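Local coordinates for protein endo-xylogalacturonan hydrolase A (PDB 4C2L) that degrades xylogalacturonan, cleaving the xylose-substituted galacturonan backbone found in the hairy regions of pectin, at residues T285-V291 against I323-S329; A120-F124 against P184-T188; T84-R90 against Y130-T134. All coordinates share one frame; numbering follows the deposited sequence.

Contact 1: residues T285-V291 against I323-S329. With SO4 (sulfate ion), chain I.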
loop_
_atom_site.group_PDB
_atom_site.type_symbol
_atom_site.label_atom_id
_atom_site.label_comp_id
_atom_site.label_asym_id
_atom_site.label_seq_id
_atom_site.Cartn_x
_atom_site.Cartn_y
_atom_site.Cartn_z
ATOM N N THR A 285 -7.203 -6.036 13.194
ATOM C CA THR A 285 -6.303 -5.887 14.337
ATOM C C THR A 285 -4.989 -5.235 13.917
ATOM O O THR A 285 -4.375 -5.659 12.939
ATOM C CB THR A 285 -5.988 -7.264 14.942
ATOM O OG1 THR A 285 -7.189 -7.822 15.486
ATOM C CG2 THR A 285 -4.924 -7.137 16.065
ATOM N N PHE A 286 -4.575 -4.227 14.683
ATOM C CA PHE A 286 -3.291 -3.570 14.521
ATOM C C PHE A 286 -2.553 -3.907 15.816
ATOM O O PHE A 286 -2.923 -3.415 16.886
ATOM C CB PHE A 286 -3.448 -2.057 14.436
ATOM C CG PHE A 286 -4.366 -1.568 13.336
ATOM C CD1 PHE A 286 -5.736 -1.408 13.571
ATOM C CD2 PHE A 286 -3.856 -1.206 12.088
ATOM C CE1 PHE A 286 -6.578 -0.926 12.566
ATOM C CE2 PHE A 286 -4.693 -0.726 11.081
ATOM C CZ PHE A 286 -6.055 -0.582 11.327
ATOM N N ASN A 287 -1.527 -4.741 15.713
ATOM C CA ASN A 287 -0.803 -5.243 16.891
ATOM C C ASN A 287 0.697 -4.959 16.839
ATOM O O ASN A 287 1.305 -5.018 15.771
ATOM C CB ASN A 287 -1.024 -6.750 17.015
ATOM C CG ASN A 287 -0.346 -7.336 18.240
ATOM O OD1 ASN A 287 -0.682 -6.991 19.381
ATOM N ND2 ASN A 287 0.615 -8.232 18.013
ATOM N N ASP A 288 1.300 -4.665 17.992
ATOM C CA ASP A 288 2.767 -4.567 18.070
ATOM C C ASP A 288 3.317 -3.520 17.095
ATOM O O ASP A 288 4.121 -3.839 16.199
ATOM C CB ASP A 288 3.409 -5.931 17.781
ATOM C CG ASP A 288 3.433 -6.853 18.989
ATOM O OD1 ASP A 288 2.938 -6.472 20.079
ATOM O OD2 ASP A 288 3.952 -7.985 18.846
ATOM N N PHE A 289 2.865 -2.286 17.255
ATOM C CA PHE A 289 3.370 -1.168 16.473
ATOM C C PHE A 289 4.375 -0.372 17.272
ATOM O O PHE A 289 4.166 -0.089 18.464
ATOM C CB PHE A 289 2.260 -0.208 16.061
ATOM C CG PHE A 289 1.525 -0.608 14.806
ATOM C CD1 PHE A 289 0.899 -1.851 14.701
ATOM C CD2 PHE A 289 1.412 0.290 13.748
ATOM C CE1 PHE A 289 0.203 -2.208 13.549
ATOM C CE2 PHE A 289 0.716 -0.059 12.585
ATOM C CZ PHE A 289 0.107 -1.301 12.490
ATOM N N THR A 290 5.453 -0.006 16.596
ATOM C CA THR A 290 6.410 0.948 17.131
ATOM C C THR A 290 6.233 2.252 16.383
ATOM O O THR A 290 6.316 2.297 15.150
ATOM C CB THR A 290 7.842 0.398 17.000
ATOM O OG1 THR A 290 7.923 -0.813 17.768
ATOM C CG2 THR A 290 8.862 1.398 17.522
ATOM N N VAL A 291 5.937 3.305 17.133
ATOM C CA VAL A 291 5.744 4.628 16.584
ATOM C C VAL A 291 7.048 5.404 16.828
ATOM O O VAL A 291 7.509 5.543 17.972
ATOM C CB VAL A 291 4.533 5.332 17.250
ATOM C CG1 VAL A 291 4.288 6.707 16.644
ATOM C CG2 VAL A 291 3.284 4.450 17.131
ATOM N N ILE A 323 -12.565 -3.894 15.947
ATOM C CA ILE A 323 -11.305 -3.226 15.611
ATOM C C ILE A 323 -10.459 -3.295 16.875
ATOM O O ILE A 323 -10.908 -2.907 17.953
ATOM C CB ILE A 323 -11.484 -1.753 15.192
ATOM C CG1 ILE A 323 -12.624 -1.591 14.161
ATOM C CG2 ILE A 323 -10.143 -1.168 14.711
ATOM C CD1 ILE A 323 -12.449 -2.345 12.856
ATOM N N VAL A 324 -9.254 -3.833 16.745
ATOM C CA VAL A 324 -8.380 -3.997 17.912
ATOM C C VAL A 324 -7.069 -3.269 17.652
ATOM O O VAL A 324 -6.440 -3.458 16.602
ATOM C CB VAL A 324 -8.127 -5.486 18.208
ATOM C CG1 VAL A 324 -7.084 -5.638 19.324
ATOM C CG2 VAL A 324 -9.443 -6.176 18.574
ATOM N N VAL A 325 -6.673 -2.438 18.609
ATOM C CA VAL A 325 -5.407 -1.714 18.544
ATOM C C VAL A 325 -4.685 -2.167 19.806
ATOM O O VAL A 325 -5.123 -1.849 20.922
ATOM C CB VAL A 325 -5.647 -0.189 18.533
ATOM C CG1 VAL A 325 -4.352 0.611 18.678
ATOM C CG2 VAL A 325 -6.389 0.239 17.276
ATOM N N SER A 326 -3.608 -2.926 19.638
ATOM C CA SER A 326 -2.923 -3.522 20.792
ATOM C C SER A 326 -1.410 -3.377 20.718
ATOM O O SER A 326 -0.818 -3.532 19.652
ATOM C CB SER A 326 -3.306 -4.995 20.947
ATOM O OG SER A 326 -3.101 -5.740 19.742
ATOM N N SER A 327 -0.800 -3.072 21.865
ATOM C CA SER A 327 0.651 -3.004 22.002
ATOM C C SER A 327 1.261 -1.991 21.054
ATOM O O SER A 327 2.012 -2.361 20.144
ATOM C CB SER A 327 1.285 -4.384 21.786
ATOM O OG SER A 327 0.898 -5.293 22.794
ATOM N N PHE A 328 0.902 -0.724 21.233
ATOM C CA PHE A 328 1.545 0.365 20.520
ATOM C C PHE A 328 2.526 1.032 21.477
ATOM O O PHE A 328 2.177 1.343 22.625
ATOM C CB PHE A 328 0.529 1.404 20.053
ATOM C CG PHE A 328 -0.118 1.094 18.724
ATOM C CD1 PHE A 328 -0.644 -0.169 18.450
ATOM C CD2 PHE A 328 -0.230 2.094 17.754
ATOM C CE1 PHE A 328 -1.256 -0.436 17.228
ATOM C CE2 PHE A 328 -0.848 1.836 16.532
ATOM C CZ PHE A 328 -1.355 0.569 16.266
ATOM N N SER A 329 3.735 1.277 20.999
ATOM C CA SER A 329 4.705 2.006 21.808
ATOM C C SER A 329 5.440 3.049 20.986
ATOM O O SER A 329 5.309 3.096 19.757
ATOM C CB SER A 329 5.675 1.029 22.469
ATOM O OG SER A 329 6.390 0.297 21.485
HETATM S S SO4 I . 2.704 -10.222 21.170
HETATM O O1 SO4 I . 3.890 -9.363 21.388
HETATM O O2 SO4 I . 1.787 -10.093 22.327
HETATM O O3 SO4 I . 3.129 -11.634 21.036
HETATM O O4 SO4 I . 2.010 -9.803 19.933
HETATM O O HOH W 1 0.029 -7.854 21.765
HETATM O O HOH W 2 5.063 -1.939 20.566
#
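The Phe328 ring is covered on both faces: Val325 CG1 lies near the rim of one, and Phe289 CB sits over the middle of the other, 3.5 Å from the ring centroid, as a CH-pi contact. In the right-handed parallel beta-helix of family 28, this packing joins neighbouring turns, in PbH1 repeats 4 and 5. The Phe289 and Phe328 rings are offset by enough that little of one faces the other, though their planes differ by 6°; nearly equal chi1 values (-84° and -86°) point both the same way. At the edge of the Phe286 ring lie Ile323 CG2 and Val324 O, while Phe298 meets this ring edge-to-face.

Backbone bonds of parallel pairing run on both sides of the corner at Asp288, from Phe286 N to Val324 O (2.8 Å) and from Val291 N to Ser329 O (2.7 Å). At the corner, Phe289 N reaches Ser327 O only weakly.

Around Asn287 the outer face is polar. Asn287 ND2 bonds Thr254 OG1 and donates to O4 of a sulfate likely picked up during crystallisation. Asn287 OD1 receives Ser326 OG at 2.7 Å and water 1 at 2.6 Å, and that water also accepts from Ser327 OG.

Contact 2: residues A120-F124 against P184-T188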
loop_
_atom_site.group_PDB
_atom_site.type_symbol
_atom_site.label_atom_id
_atom_site.label_comp_id
_atom_site.label_asym_id
_atom_site.label_seq_id
_atom_site.Cartn_x
_atom_site.Cartn_y
_atom_site.Cartn_z
ATOM N N ALA A 120 7.814 11.361 -13.713
ATOM C CA ALA A 120 6.395 11.295 -13.377
ATOM C C ALA A 120 6.103 12.141 -12.147
ATOM O O ALA A 120 5.092 12.849 -12.105
ATOM C CB ALA A 120 5.956 9.851 -13.162
ATOM N N TRP A 121 6.975 12.086 -11.135
ATOM C CA TRP A 121 6.705 12.889 -9.933
ATOM C C TRP A 121 6.767 14.357 -10.225
ATOM O O TRP A 121 5.986 15.135 -9.697
ATOM C CB TRP A 121 7.675 12.569 -8.802
ATOM C CG TRP A 121 7.739 11.116 -8.453
ATOM C CD1 TRP A 121 6.717 10.164 -8.537
ATOM C CD2 TRP A 121 8.903 10.392 -7.935
ATOM N NE1 TRP A 121 7.179 8.929 -8.128
ATOM C CE2 TRP A 121 8.479 9.010 -7.744
ATOM C CE3 TRP A 121 10.228 10.749 -7.634
ATOM C CZ2 TRP A 121 9.355 8.025 -7.273
ATOM C CZ3 TRP A 121 11.092 9.759 -7.146
ATOM C CH2 TRP A 121 10.668 8.431 -6.966
ATOM N N ASP A 122 7.709 14.756 -11.072
ATOM C CA ASP A 122 7.862 16.171 -11.405
ATOM C C ASP A 122 6.715 16.666 -12.274
ATOM O O ASP A 122 6.214 17.778 -12.070
ATOM C CB ASP A 122 9.210 16.412 -12.088
ATOM C CG ASP A 122 10.391 16.215 -11.139
ATOM O OD1 ASP A 122 10.302 16.523 -9.940
ATOM O OD2 ASP A 122 11.440 15.784 -11.617
ATOM N N LEU A 123 6.278 15.837 -13.220
ATOM C CA LEU A 123 5.122 16.175 -14.052
ATOM C C LEU A 123 3.850 16.270 -13.210
ATOM O O LEU A 123 3.107 17.240 -13.306
ATOM C CB LEU A 123 4.943 15.162 -15.181
ATOM C CG LEU A 123 3.799 15.406 -16.169
ATOM C CD1 LEU A 123 3.852 16.816 -16.751
ATOM C CD2 LEU A 123 3.881 14.371 -17.285
ATOM N N PHE A 124 3.620 15.269 -12.366
ATOM C CA PHE A 124 2.443 15.294 -11.499
ATOM C C PHE A 124 2.437 16.532 -10.585
ATOM O O PHE A 124 1.385 17.089 -10.301
ATOM C CB PHE A 124 2.397 14.033 -10.654
ATOM C CG PHE A 124 1.202 13.965 -9.762
ATOM C CD1 PHE A 124 -0.050 13.713 -10.307
ATOM C CD2 PHE A 124 1.317 14.188 -8.390
ATOM C CE1 PHE A 124 -1.171 13.651 -9.498
ATOM C CE2 PHE A 124 0.195 14.136 -7.577
ATOM C CZ PHE A 124 -1.051 13.872 -8.141
ATOM N N PRO A 184 8.044 15.732 -4.061
ATOM C CA PRO A 184 8.029 14.420 -3.411
ATOM C C PRO A 184 7.467 13.314 -4.309
ATOM O O PRO A 184 6.783 13.602 -5.316
ATOM C CB PRO A 184 7.124 14.626 -2.184
ATOM C CG PRO A 184 6.342 15.857 -2.462
ATOM C CD PRO A 184 6.976 16.630 -3.581
ATOM N N PRO A 185 7.774 12.051 -3.970
ATOM C CA PRO A 185 7.225 10.913 -4.719
ATOM C C PRO A 185 5.772 10.659 -4.284
ATOM O O PRO A 185 5.490 9.726 -3.533
ATOM C CB PRO A 185 8.140 9.758 -4.323
ATOM C CG PRO A 185 8.718 10.139 -2.994
ATOM C CD PRO A 185 8.749 11.639 -2.943
ATOM N N LYS A 186 4.862 11.504 -4.762
ATOM C CA LYS A 186 3.458 11.464 -4.330
ATOM C C LYS A 186 2.777 10.135 -4.666
ATOM O O LYS A 186 3.019 9.570 -5.725
ATOM C CB LYS A 186 2.667 12.574 -5.021
ATOM C CG LYS A 186 3.003 13.978 -4.567
ATOM C CD LYS A 186 2.502 14.256 -3.170
ATOM C CE LYS A 186 2.575 15.750 -2.873
ATOM N NZ LYS A 186 2.110 16.032 -1.481
ATOM N N ASN A 187 1.918 9.665 -3.762
ATOM C CA ASN A 187 1.047 8.513 -4.027
ATOM C C ASN A 187 1.819 7.233 -4.311
ATOM O O ASN A 187 1.350 6.386 -5.068
ATOM C CB ASN A 187 0.093 8.831 -5.188
ATOM C CG ASN A 187 -0.659 10.134 -4.975
ATOM O OD1 ASN A 187 -0.404 11.127 -5.659
ATOM N ND2 ASN A 187 -1.588 10.139 -4.005
ATOM N N THR A 188 3.001 7.107 -3.708
ATOM C CA THR A 188 3.800 5.900 -3.865
ATOM C C THR A 188 3.405 4.845 -2.829
ATOM O O THR A 188 4.255 4.342 -2.088
ATOM C CB THR A 188 5.309 6.207 -3.840
ATOM O OG1 THR A 188 5.608 7.104 -2.756
ATOM C CG2 THR A 188 5.713 6.855 -5.186
HETATM O O HOH W 3 5.297 15.161 -6.995
#
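Trp121 meets Pro185 through a proline-aromatic CH-pi contact, and no direct hydrogen bond crosses between the two segments. Pro185 CB stands 3.5 Å from the centroid of the indole six-membered ring and 13° off its normal, so it lies almost directly over that ring. The polar link is water 3, which donates to Trp121 O at 2.8 Å and to Pro184 O at 2.7 Å.

The chain makes an inverse gamma turn about Pro185, which also begins a type II turn ending at Thr188. Thr188 OG1 donates to Pro185 O across the turn (2.7 Å) and bonds Asp209 N; chi1 of 46° sets the hydroxyl between its own N and carbonyl carbon and leaves CG2 beside the indole, 3.9 Å from Trp121 NE1.

One helical turn on, Phe124 extends its ring with CG anti to the backbone N (chi1 -179°). Its CE2 touches Lys186 CB at 3.9 Å and Asn187 OD1 at 3.6 Å, the amide standing nearly perpendicular to the ring. Helix 118-126 thus packs on the loop before strand 191-196, and that loop carries the Asn-Thr start of the NTD sequence of family 28.

Asn187 touches Asp210, the probable proton donor. The bond from Arg132 NH2 to Asn187 OD1 would favour this turn of the amide, and Phe124 meets the arginine in a cation-pi contact, consistent with an ordered active-site wall.

Contact 3: residues T84-R90 against Y130-T134. With SO4 (sulfate ion), chain F.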
loop_
_atom_site.group_PDB
_atom_site.type_symbol
_atom_site.label_atom_id
_atom_site.label_comp_id
_atom_site.label_asym_id
_atom_site.label_seq_id
_atom_site.Cartn_x
_atom_site.Cartn_y
_atom_site.Cartn_z
ATOM N N THR A 84 7.030 9.715 -20.120
ATOM C CA THR A 84 5.753 10.107 -19.514
ATOM C C THR A 84 4.565 10.115 -20.492
ATOM O O THR A 84 3.448 9.852 -20.080
ATOM C CB THR A 84 5.843 11.446 -18.745
ATOM O OG1 THR A 84 6.342 12.469 -19.613
ATOM C CG2 THR A 84 6.770 11.288 -17.552
ATOM N N ASP A 85 4.812 10.413 -21.772
ATOM C CA ASP A 85 3.747 10.372 -22.772
ATOM C C ASP A 85 3.238 8.942 -22.926
ATOM O O ASP A 85 2.030 8.712 -23.057
ATOM C CB ASP A 85 4.249 10.853 -24.143
ATOM C CG ASP A 85 4.371 12.373 -24.248
ATOM O OD1 ASP A 85 3.971 13.108 -23.324
ATOM O OD2 ASP A 85 4.879 12.832 -25.296
ATOM N N TYR A 86 4.157 7.978 -22.938
ATOM C CA TYR A 86 3.744 6.580 -23.086
ATOM C C TYR A 86 2.911 6.105 -21.883
ATOM O O TYR A 86 1.849 5.485 -22.040
ATOM C CB TYR A 86 4.954 5.658 -23.299
ATOM C CG TYR A 86 4.548 4.209 -23.321
ATOM C CD1 TYR A 86 4.070 3.612 -24.503
ATOM C CD2 TYR A 86 4.576 3.429 -22.141
ATOM C CE1 TYR A 86 3.663 2.284 -24.514
ATOM C CE2 TYR A 86 4.169 2.112 -22.150
ATOM C CZ TYR A 86 3.722 1.539 -23.327
ATOM O OH TYR A 86 3.329 0.224 -23.322
ATOM N N TRP A 87 3.401 6.388 -20.682
ATOM C CA TRP A 87 2.765 5.877 -19.466
ATOM C C TRP A 87 1.501 6.587 -19.095
ATOM O O TRP A 87 0.729 6.088 -18.266
ATOM C CB TRP A 87 3.758 5.948 -18.297
ATOM C CG TRP A 87 4.872 4.967 -18.487
ATOM C CD1 TRP A 87 6.226 5.226 -18.706
ATOM C CD2 TRP A 87 4.749 3.512 -18.523
ATOM N NE1 TRP A 87 6.926 4.047 -18.859
ATOM C CE2 TRP A 87 6.099 2.985 -18.759
ATOM C CE3 TRP A 87 3.692 2.622 -18.390
ATOM C CZ2 TRP A 87 6.352 1.621 -18.845
ATOM C CZ3 TRP A 87 3.962 1.246 -18.466
ATOM C CH2 TRP A 87 5.261 0.763 -18.693
ATOM N N SER A 88 1.262 7.744 -19.706
ATOM C CA SER A 88 0.089 8.562 -19.380
ATOM C C SER A 88 -1.226 7.756 -19.396
ATOM O O SER A 88 -1.603 7.196 -20.426
ATOM C CB SER A 88 -0.017 9.738 -20.367
ATOM O OG SER A 88 -1.077 10.588 -19.978
ATOM N N GLY A 89 -1.909 7.714 -18.255
ATOM C CA GLY A 89 -3.192 7.029 -18.126
ATOM C C GLY A 89 -3.154 5.506 -18.165
ATOM O O GLY A 89 -4.210 4.858 -18.173
ATOM N N ARG A 90 -1.961 4.921 -18.211
ATOM C CA ARG A 90 -1.850 3.472 -18.250
ATOM C C ARG A 90 -2.050 2.859 -16.870
ATOM O O ARG A 90 -1.671 3.443 -15.856
ATOM C CB ARG A 90 -0.508 3.037 -18.850
ATOM C CG ARG A 90 -0.406 3.383 -20.332
ATOM C CD ARG A 90 0.684 2.570 -21.020
ATOM N NE ARG A 90 0.705 2.871 -22.455
ATOM C CZ ARG A 90 -0.114 2.319 -23.357
ATOM N NH1 ARG A 90 -1.038 1.422 -22.999
ATOM N NH2 ARG A 90 -0.009 2.688 -24.628
ATOM N N TYR A 130 -2.127 14.493 -14.464
ATOM C CA TYR A 130 -1.292 13.427 -15.012
ATOM C C TYR A 130 -1.573 12.111 -14.263
ATOM O O TYR A 130 -1.482 12.054 -13.034
ATOM C CB TYR A 130 0.200 13.800 -14.976
ATOM C CG TYR A 130 1.057 12.734 -15.610
ATOM C CD1 TYR A 130 0.881 12.388 -16.951
ATOM C CD2 TYR A 130 2.030 12.053 -14.870
ATOM C CE1 TYR A 130 1.650 11.402 -17.552
ATOM C CE2 TYR A 130 2.815 11.067 -15.470
ATOM C CZ TYR A 130 2.604 10.735 -16.804
ATOM O OH TYR A 130 3.354 9.733 -17.415
ATOM N N SER A 131 -1.925 11.069 -15.014
ATOM C CA SER A 131 -2.337 9.787 -14.465
ATOM C C SER A 131 -1.201 8.784 -14.680
ATOM O O SER A 131 -0.734 8.594 -15.808
ATOM C CB SER A 131 -3.612 9.308 -15.184
ATOM O OG SER A 131 -4.032 8.047 -14.714
ATOM N N ARG A 132 -0.750 8.187 -13.575
ATOM C CA ARG A 132 0.445 7.322 -13.571
ATOM C C ARG A 132 0.105 5.852 -13.323
ATOM O O ARG A 132 -0.827 5.539 -12.571
ATOM C CB ARG A 132 1.417 7.778 -12.476
ATOM C CG ARG A 132 1.913 9.205 -12.643
ATOM C CD ARG A 132 2.490 9.708 -11.335
ATOM N NE ARG A 132 1.402 10.080 -10.420
ATOM C CZ ARG A 132 1.536 10.226 -9.107
ATOM N NH1 ARG A 132 2.702 9.984 -8.515
ATOM N NH2 ARG A 132 0.489 10.613 -8.376
ATOM N N PRO A 133 0.895 4.936 -13.911
ATOM C CA PRO A 133 0.651 3.508 -13.730
ATOM C C PRO A 133 1.161 2.970 -12.388
ATOM O O PRO A 133 2.064 3.553 -11.793
ATOM C CB PRO A 133 1.477 2.872 -14.857
ATOM C CG PRO A 133 2.620 3.836 -15.041
ATOM C CD PRO A 133 2.010 5.200 -14.843
ATOM N N THR A 134 0.600 1.840 -11.968
ATOM C CA THR A 134 1.105 1.040 -10.838
ATOM C C THR A 134 2.248 0.172 -11.313
ATOM O O THR A 134 2.192 -0.372 -12.423
ATOM C CB THR A 134 -0.045 0.168 -10.323
ATOM O OG1 THR A 134 -1.027 1.063 -9.798
ATOM C CG2 THR A 134 0.415 -0.869 -9.251
HETATM S S SO4 F . -3.358 0.635 -20.531
HETATM O O1 SO4 F . -3.657 2.020 -20.974
HETATM O O2 SO4 F . -4.039 -0.290 -21.467
HETATM O O3 SO4 F . -3.879 0.469 -19.158
HETATM O O4 SO4 F . -1.897 0.382 -20.576
HETATM O O HOH W 4 -2.481 11.379 -17.837
HETATM O O HOH W 5 -3.218 5.515 -14.835
#
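Tyr130 OH donates to Thr84 O at 2.7 Å, in the carbonyl plane and on a lone pair, a bond that joins the short helix 84-87 to the loop leading into strand 134-139 of the parallel beta-helix. The second direct bond, Gly89 N to Ser131 O, is 2.9 Å long and straight at hydrogen (166°), although the donor stands 39° above the carbonyl plane. Between these two bonds, Ser88 CB rests 3.7 Å from Tyr130 CE1. Deeper in, Pro133 CG meets Trp87 CE3 at 3.7 Å, the two side chains crossing at about a right angle.

The tyrosine reaches across because its CG is anti to the backbone N (chi1 -177°), which carries the hydroxyl to the helix. Gly89 presents its N-H from a type II turn, Trp87 to Arg90, closed by the bond from Arg90 N to Trp87 O. Water 4 joins Ser88 OG to Ser131 N, and water 5 joins Arg90 O to Ser131 OG.

Farther out, Trp87 NE1 is held by Ala81 O, and Tyr86 CD2 lies over the centre of the indole face. Arg90 NE passes over the Tyr86 ring, 3.4 Å above its plane and toward the rim, and makes a weak hydrogen bond to Tyr86 O. At the end of this extended arginine, NH1 donates to sulfate O4 (2.8 Å), an oxygen lying at the edge of the guanidinium near its plane.

Overall arrangement
Along the chain, segment 84-90 comes first, and contact 3 closes the 39-residue excursion between it and segment 130-134. Before that excursion ends, segment 120-124 opens contact 2, which closes later at segment 184-188; the two contacts therefore cross, about 11 Å apart (centre to centre). Arg132 of contact 3 joins them directly, its NH1 lying 2.8 Å from Lys186 O of contact 2. Together they tie helices 84-87 and 118-126 to the loops entering strands 134-139 and 191-196. Contact 1 follows in series, pairing neighbouring strands 279-294 and 319-329 on the opposite side of the chain's centre from contacts 2 and 3, about 30 Å and 37 Å away respectively (centre to centre).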